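Local coordinates for Acarbose/maltose binding protein GacH (Streptomyces glaucescens, PDB 3K01) that binds acarbose as the solute receptor of an ABC transporter, and probably also recognises maltose, at residues D202-K207 with P367-G372; W262-V267 with N350-F355; T153-E158 with A171-K176. One frame throughout, in Å; residues are numbered along the deposited sequence. Where two conformers were deposited one is given.

In the fold
How a contact's chemistry follows its place in the fold is well illustrated here. Interaction 1 is partly buried and ties the first strand of a small hairpin, at D202-K207, to the turns before helix 376-387; it is the one held across by a hydrogen bond. Interactions 2 and 3 are both surface contacts. Interaction 2 lies on the opposite side of the chain's centre from interaction 1, about 30 Å away between centres, and sets two helix starts against each other through apolar side chains. Interaction 3 joins helices 149-155 and 163-177, close neighbours in sequence, and relies on aliphatic overlap. None of the three shares a helix or strand with another, and none touches another.

Interaction 1. Residues D202-K207 with P367-G372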
loop_
_atom_site.group_PDB
_atom_site.type_symbol
_atom_site.label_atom_id
_atom_site.label_comp_id
_atom_site.label_asym_id
_atom_site.label_seq_id
_atom_site.Cartn_x
_atom_site.Cartn_y
_atom_site.Cartn_z
ATOM N N ASP A 202 4.261 -12.142 10.796
ATOM C CA ASP A 202 3.707 -10.798 10.871
ATOM C C ASP A 202 4.486 -10.019 11.913
ATOM O O ASP A 202 5.290 -10.592 12.669
ATOM C CB ASP A 202 2.217 -10.811 11.229
ATOM C CG ASP A 202 1.445 -9.681 10.573
ATOM O OD1 ASP A 202 2.017 -8.614 10.274
ATOM O OD2 ASP A 202 0.212 -9.861 10.419
ATOM N N LEU A 203 4.240 -8.715 11.971
ATOM C CA LEU A 203 5.037 -7.811 12.776
ATOM C C LEU A 203 4.681 -7.908 14.255
ATOM O O LEU A 203 5.544 -8.154 15.112
ATOM C CB LEU A 203 4.870 -6.373 12.251
ATOM C CG LEU A 203 5.254 -6.193 10.777
ATOM C CD1 LEU A 203 5.018 -4.737 10.347
ATOM C CD2 LEU A 203 6.697 -6.612 10.505
ATOM N N VAL A 204 3.395 -7.738 14.555
ATOM C CA VAL A 204 2.895 -7.809 15.924
ATOM C C VAL A 204 1.524 -8.440 15.946
ATOM O O VAL A 204 0.815 -8.487 14.927
ATOM C CB VAL A 204 2.800 -6.417 16.606
ATOM C CG1 VAL A 204 4.126 -5.751 16.674
ATOM C CG2 VAL A 204 1.765 -5.523 15.892
ATOM N N ASP A 205 1.166 -8.936 17.123
ATOM C CA ASP A 205 -0.196 -9.362 17.413
ATOM C C ASP A 205 -0.802 -8.256 18.298
ATOM O O ASP A 205 -0.538 -8.197 19.497
ATOM C CB ASP A 205 -0.145 -10.720 18.121
ATOM C CG ASP A 205 -1.521 -11.299 18.416
ATOM O OD1 ASP A 205 -2.530 -10.568 18.338
ATOM O OD2 ASP A 205 -1.565 -12.502 18.740
ATOM N N GLU A 206 -1.575 -7.356 17.693
ATOM C CA GLU A 206 -2.195 -6.251 18.434
ATOM C C GLU A 206 -3.079 -6.787 19.548
ATOM O O GLU A 206 -2.969 -6.362 20.694
ATOM C CB GLU A 206 -3.077 -5.392 17.523
ATOM C CG GLU A 206 -2.493 -4.982 16.193
ATOM C CD GLU A 206 -3.468 -4.129 15.411
ATOM O OE1 GLU A 206 -3.678 -4.401 14.202
ATOM O OE2 GLU A 206 -4.050 -3.194 16.022
ATOM N N LYS A 207 -3.940 -7.740 19.185
ATOM C CA LYS A 207 -4.937 -8.303 20.098
ATOM C C LYS A 207 -4.303 -8.729 21.415
ATOM O O LYS A 207 -4.816 -8.412 22.492
ATOM C CB LYS A 207 -5.658 -9.487 19.439
ATOM C CG LYS A 207 -6.814 -10.062 20.257
ATOM C CD LYS A 207 -7.541 -11.156 19.490
ATOM C CE LYS A 207 -8.685 -10.595 18.638
ATOM N NZ LYS A 207 -9.837 -10.110 19.472
ATOM N N PRO A 367 -0.387 -3.576 10.949
ATOM C CA PRO A 367 -0.868 -3.397 12.312
ATOM C C PRO A 367 -1.412 -1.971 12.427
ATOM O O PRO A 367 -0.712 -0.999 12.153
ATOM C CB PRO A 367 0.396 -3.592 13.178
ATOM C CG PRO A 367 1.518 -3.326 12.271
ATOM C CD PRO A 367 1.088 -3.565 10.848
ATOM N N TRP A 368 -2.663 -1.861 12.870
ATOM C CA TRP A 368 -3.343 -0.573 12.852
ATOM C C TRP A 368 -3.114 0.167 14.162
ATOM O O TRP A 368 -4.046 0.425 14.938
ATOM C CB TRP A 368 -4.833 -0.761 12.551
ATOM C CG TRP A 368 -5.074 -1.531 11.293
ATOM C CD1 TRP A 368 -5.729 -2.720 11.193
ATOM C CD2 TRP A 368 -4.636 -1.186 9.961
ATOM N NE1 TRP A 368 -5.744 -3.141 9.876
ATOM C CE2 TRP A 368 -5.097 -2.221 9.105
ATOM C CE3 TRP A 368 -3.932 -0.116 9.410
ATOM C CZ2 TRP A 368 -4.845 -2.230 7.742
ATOM C CZ3 TRP A 368 -3.697 -0.116 8.049
ATOM C CH2 TRP A 368 -4.165 -1.180 7.226
ATOM N N ILE A 369 -1.851 0.497 14.397
ATOM C CA ILE A 369 -1.411 1.064 15.680
ATOM C C ILE A 369 -0.688 2.381 15.434
ATOM O O ILE A 369 -0.224 2.655 14.317
ATOM C CB ILE A 369 -0.531 0.072 16.484
ATOM C CG1 ILE A 369 0.780 -0.235 15.745
ATOM C CG2 ILE A 369 -1.300 -1.214 16.777
ATOM C CD1 ILE A 369 1.744 -1.094 16.578
ATOM N N ALA A 370 -0.580 3.194 16.480
ATOM C CA ALA A 370 0.035 4.509 16.407
ATOM C C ALA A 370 1.440 4.426 15.809
ATOM O O ALA A 370 1.857 5.273 15.011
ATOM C CB ALA A 370 0.090 5.114 17.812
ATOM N N GLU A 371 2.167 3.383 16.189
ATOM C CA GLU A 371 3.566 3.217 15.812
ATOM C C GLU A 371 3.765 2.413 14.543
ATOM O O GLU A 371 4.888 2.005 14.260
ATOM C CB GLU A 371 4.313 2.506 16.943
ATOM C CG GLU A 371 4.242 3.211 18.279
ATOM C CD GLU A 371 3.061 2.766 19.135
ATOM O OE1 GLU A 371 2.088 2.119 18.638
ATOM O OE2 GLU A 371 3.131 3.075 20.350
ATOM N N GLY A 372 2.701 2.180 13.770
ATOM C CA GLY A 372 2.846 1.320 12.585
ATOM C C GLY A 372 4.016 1.705 11.699
ATOM O O GLY A 372 4.789 0.844 11.288
HETATM O O HOH W 1 -6.097 -0.505 16.478
#
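The inverse gamma turn centred on W368 is held from outside by E206, which reaches it from the turn that links strands 204-205 and 210-211. W368 N donates to E206 OE1 over 3.0 Å with a nearly straight N-H...O angle of 165°, yet the donor stands above the carboxylate plane, 62° out of it. Beyond CG the glutamate chain is extended (chi2 -179°), and this carries the carboxylate across to the turn. The other oxygen, E206 OE2, rests on I369 CG2 at 3.5 Å. A water molecule donates firmly to W368 O and only weakly to E206 OE2. The turn's own bond, from I369 N to P367 O, is weak; E206 adds a bond to W368 N from outside the turn. The indole NE1 is engaged elsewhere, by E365.

The apolar half sits beside it. V204 CG2 presses on P367 CB at 3.6 Å, the two side chains lying nearly perpendicular, while L203 CD1 lies 4.1 Å from P367 CD. A type I turn, I369 to G372, follows directly. The whole is a beta hairpin, strands 204-205 and 210-211, docked on consecutive tight turns that lead from strand 363-364 to helix 376-387.

Interaction 2. Residues W262-V267 with N350-F355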
loop_
_atom_site.group_PDB
_atom_site.type_symbol
_atom_site.label_atom_id
_atom_site.label_comp_id
_atom_site.label_asym_id
_atom_site.label_seq_id
_atom_site.Cartn_x
_atom_site.Cartn_y
_atom_site.Cartn_z
ATOM N N TRP A 262 2.469 2.170 -9.036
ATOM C CA TRP A 262 3.232 3.380 -9.308
ATOM C C TRP A 262 4.403 3.137 -10.264
ATOM O O TRP A 262 4.985 4.098 -10.779
ATOM C CB TRP A 262 3.762 3.994 -7.989
ATOM C CG TRP A 262 4.523 3.012 -7.192
ATOM C CD1 TRP A 262 5.841 2.684 -7.344
ATOM C CD2 TRP A 262 4.024 2.184 -6.137
ATOM N NE1 TRP A 262 6.195 1.700 -6.452
ATOM C CE2 TRP A 262 5.095 1.384 -5.690
ATOM C CE3 TRP A 262 2.776 2.040 -5.524
ATOM C CZ2 TRP A 262 4.958 0.439 -4.656
ATOM C CZ3 TRP A 262 2.641 1.104 -4.471
ATOM C CH2 TRP A 262 3.724 0.305 -4.066
ATOM N N ALA A 263 4.770 1.879 -10.497
ATOM C CA ALA A 263 5.896 1.535 -11.393
ATOM C C ALA A 263 5.512 1.288 -12.845
ATOM O O ALA A 263 6.393 1.171 -13.703
ATOM C CB ALA A 263 6.641 0.327 -10.872
ATOM N N ILE A 264 4.224 1.089 -13.109
ATOM C CA ILE A 264 3.762 0.625 -14.427
ATOM C C ILE A 264 4.167 1.555 -15.567
ATOM O O ILE A 264 4.687 1.085 -16.575
ATOM C CB ILE A 264 2.241 0.374 -14.399
ATOM C CG1 ILE A 264 1.901 -0.842 -13.510
ATOM C CG2 ILE A 264 1.696 0.197 -15.817
ATOM C CD1 ILE A 264 2.280 -2.181 -14.078
ATOM N N GLU A 265 3.936 2.845 -15.418
ATOM C CA GLU A 265 4.268 3.741 -16.522
ATOM C C GLU A 265 5.769 3.763 -16.794
ATOM O O GLU A 265 6.200 3.748 -17.957
ATOM C CB GLU A 265 3.688 5.138 -16.290
ATOM C CG GLU A 265 2.160 5.137 -16.412
ATOM C CD GLU A 265 1.676 4.640 -17.771
ATOM O OE1 GLU A 265 2.159 5.170 -18.792
ATOM O OE2 GLU A 265 0.839 3.706 -17.837
ATOM N N ASP A 266 6.585 3.772 -15.742
ATOM C CA ASP A 266 8.017 3.731 -15.948
ATOM C C ASP A 266 8.441 2.442 -16.663
ATOM O O ASP A 266 9.298 2.464 -17.557
ATOM C CB ASP A 266 8.747 3.900 -14.607
ATOM C CG ASP A 266 10.254 4.018 -14.772
ATOM O OD1 ASP A 266 10.732 4.745 -15.665
ATOM O OD2 ASP A 266 10.987 3.361 -14.008
ATOM N N VAL A 267 7.851 1.311 -16.283
ATOM C CA VAL A 267 8.207 0.044 -16.924
ATOM C C VAL A 267 7.890 0.119 -18.413
ATOM O O VAL A 267 8.658 -0.347 -19.261
ATOM C CB VAL A 267 7.490 -1.164 -16.264
ATOM C CG1 VAL A 267 7.579 -2.399 -17.176
ATOM C CG2 VAL A 267 8.084 -1.405 -14.871
ATOM N N ASN A 350 -10.141 -2.216 -16.973
ATOM C CA ASN A 350 -9.106 -1.198 -16.804
ATOM C C ASN A 350 -7.724 -1.857 -16.733
ATOM O O ASN A 350 -7.559 -2.870 -16.063
ATOM C CB ASN A 350 -9.417 -0.359 -15.551
ATOM C CG ASN A 350 -8.335 0.630 -15.233
ATOM O OD1 ASN A 350 -7.336 0.272 -14.576
ATOM N ND2 ASN A 350 -8.475 1.851 -15.712
ATOM N N GLU A 351 -6.733 -1.270 -17.401
ATOM C CA GLU A 351 -5.391 -1.888 -17.446
ATOM C C GLU A 351 -4.823 -2.190 -16.040
ATOM O O GLU A 351 -4.276 -3.266 -15.782
ATOM C CB GLU A 351 -4.400 -1.004 -18.235
ATOM C CG GLU A 351 -2.991 -1.662 -18.299
ATOM C CD GLU A 351 -1.924 -0.958 -19.147
ATOM O OE1 GLU A 351 -1.458 0.118 -18.750
ATOM O OE2 GLU A 351 -1.501 -1.543 -20.183
ATOM N N MET A 352 -4.969 -1.236 -15.139
ATOM C CA MET A 352 -4.399 -1.411 -13.803
ATOM C C MET A 352 -5.168 -2.432 -12.963
ATOM O O MET A 352 -4.576 -3.202 -12.202
ATOM C CB MET A 352 -4.328 -0.064 -13.106
ATOM C CG MET A 352 -3.409 -0.073 -11.922
ATOM S SD MET A 352 -1.660 -0.151 -12.416
ATOM C CE MET A 352 -1.292 1.538 -12.885
ATOM N N VAL A 353 -6.495 -2.463 -13.120
ATOM C CA VAL A 353 -7.313 -3.445 -12.438
ATOM C C VAL A 353 -6.942 -4.845 -12.941
ATOM O O VAL A 353 -6.795 -5.789 -12.168
ATOM C CB VAL A 353 -8.792 -3.141 -12.685
ATOM C CG1 VAL A 353 -9.639 -4.282 -12.216
ATOM C CG2 VAL A 353 -9.171 -1.861 -11.974
ATOM N N LYS A 354 -6.745 -4.960 -14.251
ATOM C CA LYS A 354 -6.361 -6.251 -14.818
ATOM C C LYS A 354 -5.006 -6.711 -14.290
ATOM O O LYS A 354 -4.814 -7.888 -13.980
ATOM C CB LYS A 354 -6.334 -6.195 -16.344
ATOM C CG LYS A 354 -7.718 -6.058 -16.934
ATOM C CD LYS A 354 -7.709 -6.002 -18.474
ATOM C CE LYS A 354 -6.937 -4.796 -19.026
ATOM N NZ LYS A 354 -7.017 -4.801 -20.543
ATOM N N PHE A 355 -4.052 -5.784 -14.207
ATOM C CA PHE A 355 -2.734 -6.135 -13.677
ATOM C C PHE A 355 -2.763 -6.497 -12.204
ATOM O O PHE A 355 -2.068 -7.441 -11.810
ATOM C CB PHE A 355 -1.734 -4.995 -13.832
ATOM C CG PHE A 355 -1.121 -4.835 -15.203
ATOM C CD1 PHE A 355 -0.622 -5.932 -15.900
ATOM C CD2 PHE A 355 -0.950 -3.565 -15.742
ATOM C CE1 PHE A 355 0.002 -5.762 -17.141
ATOM C CE2 PHE A 355 -0.330 -3.396 -17.010
ATOM C CZ PHE A 355 0.145 -4.497 -17.671
#
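I264 carries the apolar part of the contact, touching M352 and F355 near the beginnings of two helices. Here the packing is close. I264 CG1 lies 3.8 Å from M352 SD, and M352 CE reaches I264 CB at 4.0 Å, the two side chains running alongside each other with opposite headings. Bends at chi2 and chi3 (72° and 79°) fold the thioether back across the isoleucine; M352 was deposited in two conformers, and this contact is described for one of them. On the F355 side, I264 CD1 meets ring atom CD2 at 3.9 Å, an oblique approach. L279 of strand 279-283 touches both I264 and F355, extending the apolar patch down to the sheet.

The opposite character appears on the solvent side, where E265 is exposed. E265 OE2 and E351 OE1 stand 4.4 Å apart, two like charges that would be expected to repel, but K268 makes a salt bridge to each and probably offsets this. The helix carrying M352 and F355 is closed at its start by N350, whose OD1 takes V353 N at 3.2 Å in the carbonyl plane, on a lone pair, and M352 N weakly; its ND2 is bonded to S333. Helix 264-268 and the N-capped helix 351-360 thus meet near their starts over strand 279-283, the layered alpha/beta construction of a solute-binding protein lobe.

Interaction 3. Residues T153-E158 with A171-K176; sequences TKAGVE and AEITEK
V157 lays its CG1 methyl along the side chain of E172, 3.6 Å from E172 CB and 3.4 Å from the carboxylate carbon CD. The two side chains point opposite ways as they overlap, so that one methyl touches CB, CG and the carboxylate. With CG1 set anti to the carbonyl carbon (chi1 -58°), V157 directs that branch at E172, while CG2 faces I173 CD1 more loosely at 4.3 Å.

A155 makes the closest backbone approach. Its small side chain lets the CA atoms of A155 and I173 come within 5.1 Å, and A155 CB packs against I173 CG1 at 3.8 Å. I173, the buried member of the group, also touches L152 and, on strand 254-259, A255 and M256, which links this surface contact to the sheet beneath.

Farther along helix 163-177, K176 folds over the last turn of helix 149-155. A bend at chi2 (89°) brings its chain across K154 O, with CE 3.3 Å from that oxygen; the contact is made by the aliphatic chain, and the ammonium group lies beyond it. K154 runs crosswise to K176, with the two CG atoms 3.9 Å apart; K154 NZ and K176 NZ are 6.5 Å apart, not in contact.

V157 follows directly on the end of helix 149-155. G156 takes a positive phi of 81° and closes a Schellman motif with two bonds back into the last turn, one of them G156 N to T153 O. This is a Schellman C-cap in which the residue after the glycine, V157, meets the apolar L152 of the helix it has just left, here placed against helix 163-177.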
loop_
_atom_site.group_PDB
_atom_site.type_symbol
_atom_site.label_atom_id
_atom_site.label_comp_id
_atom_site.label_asym_id
_atom_site.label_seq_id
_atom_site.Cartn_x
_atom_site.Cartn_y
_atom_site.Cartn_z
ATOM N N THR A 153 8.959 -16.896 -21.445
ATOM C CA THR A 153 8.550 -17.755 -22.558
ATOM C C THR A 153 9.778 -18.378 -23.181
ATOM O O THR A 153 9.798 -19.602 -23.443
ATOM C CB THR A 153 7.777 -16.936 -23.595
ATOM O OG1 THR A 153 6.588 -16.471 -22.987
ATOM C CG2 THR A 153 7.372 -17.810 -24.795
ATOM N N LYS A 154 10.829 -17.588 -23.406
ATOM C CA LYS A 154 12.045 -18.120 -23.999
ATOM C C LYS A 154 12.609 -19.222 -23.107
ATOM O O LYS A 154 13.071 -20.264 -23.612
ATOM C CB LYS A 154 13.058 -17.009 -24.246
ATOM C CG LYS A 154 14.338 -17.499 -24.898
ATOM C CD LYS A 154 15.038 -16.365 -25.607
ATOM C CE LYS A 154 16.062 -16.887 -26.626
ATOM N NZ LYS A 154 15.461 -17.184 -27.950
ATOM N N ALA A 155 12.529 -19.037 -21.788
ATOM C CA ALA A 155 13.075 -20.004 -20.839
ATOM C C ALA A 155 12.153 -21.214 -20.661
ATOM O O ALA A 155 12.571 -22.231 -20.076
ATOM C CB ALA A 155 13.314 -19.328 -19.502
ATOM N N GLY A 156 10.900 -21.119 -21.099
ATOM C CA GLY A 156 9.934 -22.210 -20.979
ATOM C C GLY A 156 9.263 -22.351 -19.627
ATOM O O GLY A 156 8.697 -23.403 -19.306
ATOM N N VAL A 157 9.284 -21.293 -18.814
ATOM C CA VAL A 157 8.801 -21.441 -17.448
ATOM C C VAL A 157 7.470 -20.736 -17.232
ATOM O O VAL A 157 7.149 -19.763 -17.933
ATOM C CB VAL A 157 9.817 -20.918 -16.419
ATOM C CG1 VAL A 157 11.156 -21.628 -16.546
ATOM C CG2 VAL A 157 9.998 -19.421 -16.542
ATOM N N GLU A 158 6.722 -21.216 -16.240
ATOM C CA GLU A 158 5.508 -20.557 -15.787
ATOM C C GLU A 158 5.881 -19.480 -14.783
ATOM O O GLU A 158 6.936 -19.534 -14.155
ATOM C CB GLU A 158 4.562 -21.540 -15.086
ATOM C CG GLU A 158 4.127 -22.765 -15.900
ATOM C CD GLU A 158 3.500 -22.431 -17.242
ATOM O OE1 GLU A 158 3.751 -23.201 -18.206
ATOM O OE2 GLU A 158 2.749 -21.428 -17.343
ATOM N N ALA A 171 16.798 -20.151 -12.264
ATOM C CA ALA A 171 17.898 -20.913 -12.835
ATOM C C ALA A 171 17.657 -21.221 -14.305
ATOM O O ALA A 171 18.604 -21.190 -15.106
ATOM C CB ALA A 171 18.144 -22.178 -12.032
ATOM N N GLU A 172 16.416 -21.515 -14.687
ATOM C CA GLU A 172 16.094 -21.767 -16.097
ATOM C C GLU A 172 16.264 -20.492 -16.922
ATOM O O GLU A 172 16.764 -20.540 -18.050
ATOM C CB GLU A 172 14.653 -22.277 -16.228
ATOM C CG GLU A 172 14.355 -23.582 -15.464
ATOM C CD GLU A 172 13.200 -24.356 -16.075
ATOM O OE1 GLU A 172 13.272 -24.696 -17.276
ATOM O OE2 GLU A 172 12.224 -24.630 -15.349
ATOM N N ILE A 173 15.803 -19.364 -16.388
ATOM C CA ILE A 173 15.933 -18.092 -17.068
ATOM C C ILE A 173 17.411 -17.770 -17.282
ATOM O O ILE A 173 17.830 -17.383 -18.391
ATOM C CB ILE A 173 15.195 -17.002 -16.267
ATOM C CG1 ILE A 173 13.683 -17.200 -16.409
ATOM C CG2 ILE A 173 15.607 -15.621 -16.775
ATOM C CD1 ILE A 173 12.893 -16.504 -15.287
ATOM N N THR A 174 18.235 -17.921 -16.261
ATOM C CA THR A 174 19.657 -17.639 -16.419
ATOM C C THR A 174 20.293 -18.566 -17.470
ATOM O O THR A 174 21.059 -18.119 -18.327
ATOM C CB THR A 174 20.389 -17.676 -15.083
ATOM O OG1 THR A 174 19.767 -16.723 -14.214
ATOM C CG2 THR A 174 21.858 -17.297 -15.264
ATOM N N GLU A 175 19.982 -19.858 -17.424
ATOM C CA GLU A 175 20.604 -20.787 -18.368
ATOM C C GLU A 175 20.248 -20.410 -19.796
ATOM O O GLU A 175 21.091 -20.506 -20.707
ATOM C CB GLU A 175 20.180 -22.219 -18.053
ATOM C CG GLU A 175 20.879 -23.287 -18.894
ATOM C CD GLU A 175 20.084 -23.736 -20.096
ATOM O OE1 GLU A 175 19.034 -23.166 -20.413
ATOM O OE2 GLU A 175 20.529 -24.710 -20.762
ATOM N N LYS A 176 18.995 -20.078 -20.028
ATOM C CA LYS A 176 18.497 -19.868 -21.393
ATOM C C LYS A 176 18.799 -18.501 -21.967
ATOM O O LYS A 176 18.961 -18.358 -23.186
ATOM C CB LYS A 176 16.973 -20.074 -21.421
ATOM C CG LYS A 176 16.337 -20.142 -22.811
ATOM C CD LYS A 176 16.334 -21.574 -23.340
ATOM C CE LYS A 176 15.814 -21.614 -24.752
ATOM N NZ LYS A 176 15.915 -23.031 -25.162
#